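Local coordinates for BepC protein (Bartonella tribocorum, PDB 4WGJ) that probably transfers AMP from ATP to threonine or tyrosine side chains of target proteins through its Fic domain, here holding the ATP analogue AMPPNP, at residues Y61-H66 and A162-F166; H135-A139 and F208-T212. All coordinates share one frame; numbering follows the deposited sequence.

Contact 1: Y61-H66 and A162-F166; sequences YLSLIH and ANRMF. With GLY (glycine), chain D; ANP (phosphoaminophosphonic acid-adenylate ester), chain B.
Tyr61 starts the contact: Phe166 CE2 lies at the edge of the Tyr61 ring, near its plane, 4.0 Å from Tyr61 CD2. The Leu62 side chain runs at about a right angle to that of Phe166, its CD1 approaching the ring obliquely, 3.8 Å from Phe166 CD2. That methyl also touches the amide oxygen of Asn163, whose ND2 is held elsewhere by Glu150. One turn on, Ile65 spreads two branches over helix 159-174. With CG1 beside the backbone N (chi1 -74°), CD1 reaches the Phe166 backbone, 3.6 Å from its CA, while CG2 settles on Ala162, 3.7 Å from its carbonyl O, and against the base of Met165. His66 presents a ring edge, CD2 standing 4.1 Å from Ala162 CB; its two nitrogens are tied to Gly78 N and Lys157 O, so the imidazole cannot swing freely. The local helix axes cross at 119°.

Ala162 to Arg164 are the last three residues of the Fic motif, Arg164 its final arginine, on the opening turns of helix 159-174. On the side of the helix turned from Tyr61-His66, the guanidinium of Arg164 meets the nucleotide edge-on through two nearly straight bonds, NH1 to O3G of AMPPNP at 2.9 Å and NH2 to O1G at 3.0 Å. The carboxylate OXT of a bound glycine sits over the centre of one guanidinium face, 3.3 Å from Arg164 NE. The chemistry is thus split across one helix: an apolar side packs on helix 59-70, while from the other Arg164 holds the terminal phosphate.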
loop_
_atom_site.group_PDB
_atom_site.type_symbol
_atom_site.label_atom_id
_atom_site.label_comp_id
_atom_site.label_asym_id
_atom_site.label_seq_id
_atom_site.Cartn_x
_atom_site.Cartn_y
_atom_site.Cartn_z
ATOM N N TYR A 61 -2.608 5.678 10.204
ATOM C CA TYR A 61 -3.771 4.975 9.657
ATOM C C TYR A 61 -3.351 3.948 8.602
ATOM O O TYR A 61 -3.874 2.827 8.565
ATOM C CB TYR A 61 -4.781 5.959 9.050
ATOM C CG TYR A 61 -6.079 5.300 8.617
ATOM C CD1 TYR A 61 -6.902 4.657 9.547
ATOM C CD2 TYR A 61 -6.499 5.341 7.289
ATOM C CE1 TYR A 61 -8.093 4.056 9.162
ATOM C CE2 TYR A 61 -7.680 4.744 6.898
ATOM C CZ TYR A 61 -8.474 4.107 7.838
ATOM O OH TYR A 61 -9.655 3.513 7.446
ATOM N N LEU A 62 -2.416 4.323 7.734
ATOM C CA LEU A 62 -1.921 3.365 6.752
ATOM C C LEU A 62 -1.326 2.126 7.435
ATOM O O LEU A 62 -1.557 0.984 7.005
ATOM C CB LEU A 62 -0.877 4.017 5.857
ATOM C CG LEU A 62 -0.373 3.164 4.698
ATOM C CD1 LEU A 62 -1.511 2.837 3.708
ATOM C CD2 LEU A 62 0.784 3.875 3.981
ATOM N N SER A 63 -0.563 2.349 8.501
ATOM C CA SER A 63 0.017 1.231 9.247
ATOM C C SER A 63 -1.057 0.381 9.909
ATOM O O SER A 63 -0.920 -0.831 9.986
ATOM C CB SER A 63 1.016 1.731 10.288
ATOM O OG SER A 63 2.223 2.112 9.627
ATOM N N LEU A 64 -2.135 1.012 10.366
ATOM C CA LEU A 64 -3.254 0.250 10.956
ATOM C C LEU A 64 -3.892 -0.644 9.893
ATOM O O LEU A 64 -4.235 -1.810 10.139
ATOM C CB LEU A 64 -4.303 1.195 11.544
ATOM C CG LEU A 64 -5.656 0.538 11.870
ATOM C CD1 LEU A 64 -5.511 -0.475 12.998
ATOM C CD2 LEU A 64 -6.707 1.605 12.208
ATOM N N ILE A 65 -4.055 -0.085 8.701
ATOM C CA ILE A 65 -4.555 -0.868 7.578
ATOM C C ILE A 65 -3.620 -2.042 7.303
ATOM O O ILE A 65 -4.071 -3.194 7.167
ATOM C CB ILE A 65 -4.704 -0.007 6.323
ATOM C CG1 ILE A 65 -5.924 0.904 6.482
ATOM C CG2 ILE A 65 -4.851 -0.894 5.078
ATOM C CD1 ILE A 65 -6.023 1.982 5.403
ATOM N N HIS A 66 -2.318 -1.764 7.257
ATOM C CA HIS A 66 -1.379 -2.821 6.917
ATOM C C HIS A 66 -1.407 -3.915 7.994
ATOM O O HIS A 66 -1.433 -5.111 7.669
ATOM C CB HIS A 66 0.037 -2.251 6.729
ATOM C CG HIS A 66 1.005 -3.231 6.140
ATOM N ND1 HIS A 66 1.785 -4.058 6.916
ATOM C CD2 HIS A 66 1.311 -3.524 4.851
ATOM C CE1 HIS A 66 2.541 -4.810 6.134
ATOM N NE2 HIS A 66 2.268 -4.509 4.876
ATOM N N ALA A 162 -2.458 -2.541 0.925
ATOM C CA ALA A 162 -2.729 -1.534 1.943
ATOM C C ALA A 162 -3.127 -0.194 1.317
ATOM O O ALA A 162 -4.050 0.478 1.788
ATOM C CB ALA A 162 -1.528 -1.356 2.858
ATOM N N ASN A 163 -2.423 0.201 0.260
ATOM C CA ASN A 163 -2.699 1.466 -0.406
ATOM C C ASN A 163 -4.096 1.482 -1.033
ATOM O O ASN A 163 -4.804 2.496 -0.998
ATOM C CB ASN A 163 -1.652 1.729 -1.492
ATOM C CG ASN A 163 -0.298 2.098 -0.930
ATOM O OD1 ASN A 163 -0.174 2.445 0.243
ATOM N ND2 ASN A 163 0.735 2.045 -1.782
ATOM N N ARG A 164 -4.480 0.371 -1.656
ATOM C CA ARG A 164 -5.814 0.305 -2.255
ATOM C C ARG A 164 -6.904 0.399 -1.180
ATOM O O ARG A 164 -7.901 1.105 -1.363
ATOM C CB ARG A 164 -5.958 -0.963 -3.098
ATOM C CG ARG A 164 -5.019 -0.906 -4.309
ATOM C CD ARG A 164 -5.355 -1.902 -5.397
ATOM N NE ARG A 164 -5.198 -3.282 -4.975
ATOM C CZ ARG A 164 -4.051 -3.964 -5.016
ATOM N NH1 ARG A 164 -2.931 -3.389 -5.460
ATOM N NH2 ARG A 164 -4.032 -5.228 -4.613
ATOM N N MET A 165 -6.709 -0.262 -0.047
ATOM C CA MET A 165 -7.687 -0.132 1.034
ATOM C C MET A 165 -7.731 1.300 1.586
ATOM O O MET A 165 -8.802 1.826 1.893
ATOM C CB MET A 165 -7.386 -1.131 2.158
ATOM C CG MET A 165 -8.324 -1.013 3.346
ATOM S SD MET A 165 -10.058 -1.366 2.911
ATOM C CE MET A 165 -9.914 -3.065 2.388
ATOM N N PHE A 166 -6.565 1.933 1.717
ATOM C CA PHE A 166 -6.527 3.339 2.115
ATOM C C PHE A 166 -7.447 4.174 1.211
ATOM O O PHE A 166 -8.192 5.040 1.683
ATOM C CB PHE A 166 -5.086 3.847 2.053
ATOM C CG PHE A 166 -4.870 5.235 2.615
ATOM C CD1 PHE A 166 -5.137 6.368 1.851
ATOM C CD2 PHE A 166 -4.306 5.403 3.875
ATOM C CE1 PHE A 166 -4.889 7.640 2.348
ATOM C CE2 PHE A 166 -4.058 6.673 4.386
ATOM C CZ PHE A 166 -4.340 7.796 3.623
HETATM N N GLY D . -3.504 -6.322 -8.420
HETATM C CA GLY D . -4.944 -6.501 -8.461
HETATM C C GLY D . -5.682 -5.185 -8.315
HETATM O O GLY D . -6.913 -5.125 -8.299
HETATM O OXT GLY D . -5.053 -4.134 -8.207
HETATM P PG ANP B . -0.323 -6.527 -5.054
HETATM O O1G ANP B . -1.671 -7.114 -4.488
HETATM O O2G ANP B . -0.059 -7.195 -6.375
HETATM O O3G ANP B . -0.500 -4.979 -5.256
HETATM P PB ANP B . 1.344 -6.198 -2.601
HETATM O O1B ANP B . 0.049 -5.819 -1.960
HETATM O O2B ANP B . 2.171 -7.188 -1.731
HETATM N N3B ANP B . 1.042 -6.925 -4.093
HETATM P PA ANP B . 3.777 -4.880 -3.095
HETATM O O1A ANP B . 4.227 -6.074 -3.861
HETATM O O2A ANP B . 4.606 -4.516 -1.870
HETATM O O3A ANP B . 2.226 -4.903 -2.737
HETATM O "O5'" ANP B . 3.753 -3.647 -4.095
HETATM C "C5'" ANP B . 3.038 -3.786 -5.347
HETATM C "C4'" ANP B . 2.768 -2.437 -5.965
HETATM O "O4'" ANP B . 3.939 -1.994 -6.701
HETATM C "C3'" ANP B . 1.604 -2.438 -6.962
HETATM O "O3'" ANP B . 0.763 -1.296 -6.819
HETATM C "C2'" ANP B . 2.318 -2.458 -8.316
HETATM O "O2'" ANP B . 1.534 -1.909 -9.368
HETATM C "C1'" ANP B . 3.538 -1.599 -8.000
HETATM N N9 ANP B . 4.641 -1.792 -8.939
HETATM C C8 ANP B . 5.038 -2.971 -9.518
HETATM N N7 ANP B . 6.046 -2.846 -10.348
HETATM C C5 ANP B . 6.333 -1.490 -10.316
HETATM C C6 ANP B . 7.297 -0.704 -10.982
HETATM N N6 ANP B . 8.192 -1.201 -11.838
HETATM N N1 ANP B . 7.310 0.624 -10.729
HETATM C C2 ANP B . 6.413 1.125 -9.876
HETATM N N3 ANP B . 5.460 0.486 -9.193
HETATM C C4 ANP B . 5.473 -0.825 -9.457
#

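Contact 2: H135-A139 and F208-T212; sequences HQEFA and FEDIT
NE2 of His135 donates to OE2 of Glu209 over 2.8 Å, and the bond is almost straight at 176°. The oxygen sits exactly in the plane of the imidazole, at its edge, and is met on its syn side, though 31° out of the carboxylate plane. Ring and carboxylate stand nearly perpendicular, 85° apart. Glu209 gets there by a chain that leaves with CG anti to the backbone N and then bends at chi2, which swings the carboxylate back to the imidazole. So close a carboxylate would be expected to stabilise the protonated form of His135.

The same ring edge carries CE1 to within 3.0 Å of the carbonyl O of Thr212, while ND1 lies against the threonine methyl, 3.5 Å from CG2. That methyl is shared: Phe138, whose ring also stacks on His176 of strand 176-178, brings CD2 up to it obliquely at 3.7 Å. Thr212 is where helix 202-211 gives way to the short strand 212-214, which pairs antiparallel with strand 176-178 in this mostly helical Fic domain. The first turn of helix 135-152, the helix that leads toward the Fic motif, is thereby set against the exit of helix 202-211. Across the turn, Thr212 OG1 donates to Phe208 O at 2.8 Å, joined at that carbonyl by weak bonds from the amides of Ile211 and Thr212.

Ala139 packs on the same turn, its CB 3.7 Å from Phe208 O, and its own carbonyl O rests 3.5 Å from Phe208 CB. Beyond CB the Phe208 side chain heads away from Ala139, to Phe146 and Met167.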
loop_
_atom_site.group_PDB
_atom_site.type_symbol
_atom_site.label_atom_id
_atom_site.label_comp_id
_atom_site.label_asym_id
_atom_site.label_seq_id
_atom_site.Cartn_x
_atom_site.Cartn_y
_atom_site.Cartn_z
ATOM N N HIS A 135 -17.587 13.832 -8.592
ATOM C CA HIS A 135 -17.020 12.584 -9.086
ATOM C C HIS A 135 -15.664 12.807 -9.749
ATOM O O HIS A 135 -14.665 12.155 -9.404
ATOM C CB HIS A 135 -17.986 11.925 -10.084
ATOM C CG HIS A 135 -17.340 10.895 -10.960
ATOM N ND1 HIS A 135 -16.883 9.688 -10.478
ATOM C CD2 HIS A 135 -17.070 10.897 -12.287
ATOM C CE1 HIS A 135 -16.356 8.991 -11.471
ATOM N NE2 HIS A 135 -16.458 9.703 -12.579
ATOM N N GLN A 136 -15.638 13.739 -10.696
ATOM C CA GLN A 136 -14.445 14.010 -11.488
ATOM C C GLN A 136 -13.316 14.562 -10.628
ATOM O O GLN A 136 -12.162 14.152 -10.761
ATOM C CB GLN A 136 -14.764 14.991 -12.616
ATOM C CG GLN A 136 -13.601 15.207 -13.550
ATOM C CD GLN A 136 -13.121 13.906 -14.161
ATOM O OE1 GLN A 136 -13.843 13.264 -14.926
ATOM N NE2 GLN A 136 -11.903 13.502 -13.816
ATOM N N GLU A 137 -13.661 15.498 -9.751
ATOM C CA GLU A 137 -12.684 16.112 -8.862
ATOM C C GLU A 137 -12.108 15.099 -7.888
ATOM O O GLU A 137 -10.904 15.101 -7.623
ATOM C CB GLU A 137 -13.313 17.270 -8.092
ATOM C CG GLU A 137 -13.712 18.450 -8.962
ATOM C CD GLU A 137 -14.668 19.384 -8.252
ATOM O OE1 GLU A 137 -15.194 18.995 -7.181
ATOM O OE2 GLU A 137 -14.899 20.497 -8.768
ATOM N N PHE A 138 -12.961 14.245 -7.333
ATOM C CA PHE A 138 -12.458 13.230 -6.421
ATOM C C PHE A 138 -11.530 12.261 -7.149
ATOM O O PHE A 138 -10.467 11.926 -6.647
ATOM C CB PHE A 138 -13.581 12.433 -5.757
ATOM C CG PHE A 138 -13.064 11.329 -4.877
ATOM C CD1 PHE A 138 -12.688 11.594 -3.568
ATOM C CD2 PHE A 138 -12.899 10.041 -5.373
ATOM C CE1 PHE A 138 -12.181 10.584 -2.759
ATOM C CE2 PHE A 138 -12.399 9.034 -4.570
ATOM C CZ PHE A 138 -12.036 9.307 -3.266
ATOM N N ALA A 139 -11.939 11.812 -8.331
ATOM C CA ALA A 139 -11.144 10.831 -9.065
ATOM C C ALA A 139 -9.755 11.386 -9.378
ATOM O O ALA A 139 -8.741 10.682 -9.263
ATOM C CB ALA A 139 -11.865 10.419 -10.337
ATOM N N PHE A 208 -8.649 5.758 -11.948
ATOM C CA PHE A 208 -9.500 6.262 -10.874
ATOM C C PHE A 208 -10.834 6.798 -11.385
ATOM O O PHE A 208 -11.837 6.731 -10.673
ATOM C CB PHE A 208 -8.740 7.297 -10.031
ATOM C CG PHE A 208 -7.948 6.650 -8.936
ATOM C CD1 PHE A 208 -6.727 6.055 -9.213
ATOM C CD2 PHE A 208 -8.474 6.533 -7.654
ATOM C CE1 PHE A 208 -6.011 5.401 -8.212
ATOM C CE2 PHE A 208 -7.773 5.878 -6.653
ATOM C CZ PHE A 208 -6.536 5.311 -6.933
ATOM N N GLU A 209 -10.878 7.281 -12.622
ATOM C CA GLU A 209 -12.160 7.622 -13.227
ATOM C C GLU A 209 -13.014 6.353 -13.372
ATOM O O GLU A 209 -14.232 6.377 -13.158
ATOM C CB GLU A 209 -11.950 8.304 -14.588
ATOM C CG GLU A 209 -13.184 8.344 -15.473
ATOM C CD GLU A 209 -14.316 9.138 -14.855
ATOM O OE1 GLU A 209 -14.025 10.119 -14.132
ATOM O OE2 GLU A 209 -15.493 8.783 -15.090
ATOM N N ASP A 210 -12.367 5.237 -13.694
ATOM C CA ASP A 210 -13.087 4.000 -13.980
ATOM C C ASP A 210 -13.594 3.297 -12.717
ATOM O O ASP A 210 -14.559 2.527 -12.788
ATOM C CB ASP A 210 -12.202 3.032 -14.778
ATOM C CG ASP A 210 -11.929 3.512 -16.203
ATOM O OD1 ASP A 210 -12.742 4.285 -16.748
ATOM O OD2 ASP A 210 -10.901 3.094 -16.783
ATOM N N ILE A 211 -12.966 3.558 -11.571
ATOM C CA ILE A 211 -13.302 2.812 -10.356
ATOM C C ILE A 211 -14.071 3.636 -9.322
ATOM O O ILE A 211 -14.502 3.099 -8.304
ATOM C CB ILE A 211 -12.036 2.245 -9.674
ATOM C CG1 ILE A 211 -11.184 3.377 -9.095
ATOM C CG2 ILE A 211 -11.242 1.370 -10.652
ATOM C CD1 ILE A 211 -9.923 2.910 -8.368
ATOM N N THR A 212 -14.244 4.930 -9.591
ATOM C CA THR A 212 -14.942 5.846 -8.676
ATOM C C THR A 212 -16.417 6.011 -9.066
ATOM O O THR A 212 -16.720 6.296 -10.225
ATOM C CB THR A 212 -14.248 7.228 -8.667
ATOM O OG1 THR A 212 -12.940 7.094 -8.097
ATOM C CG2 THR A 212 -15.042 8.249 -7.853
#

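Contact 1 lies in the core, its centre about 6 Å from the centre of the chain, whereas the centre of contact 2 is about 19 Å from it and the contact is partly buried. Their centres are 20 Å apart and they do not touch, yet helices 135-152 and 159-174, one from each contact, follow each other in the chain, and the Fic motif runs from the end of the first into the start of the second. Leu149, further along helix 135-152, packs on Leu62 and Phe166; Met167, just past 162-166, meets Phe208. The buried pair relies on apolar side chains between its helices, while Arg164, turned from them, serves the nucleotide. Near the surface, 135-139 and 208-212 add a histidine-carboxylate bond to apolar contacts.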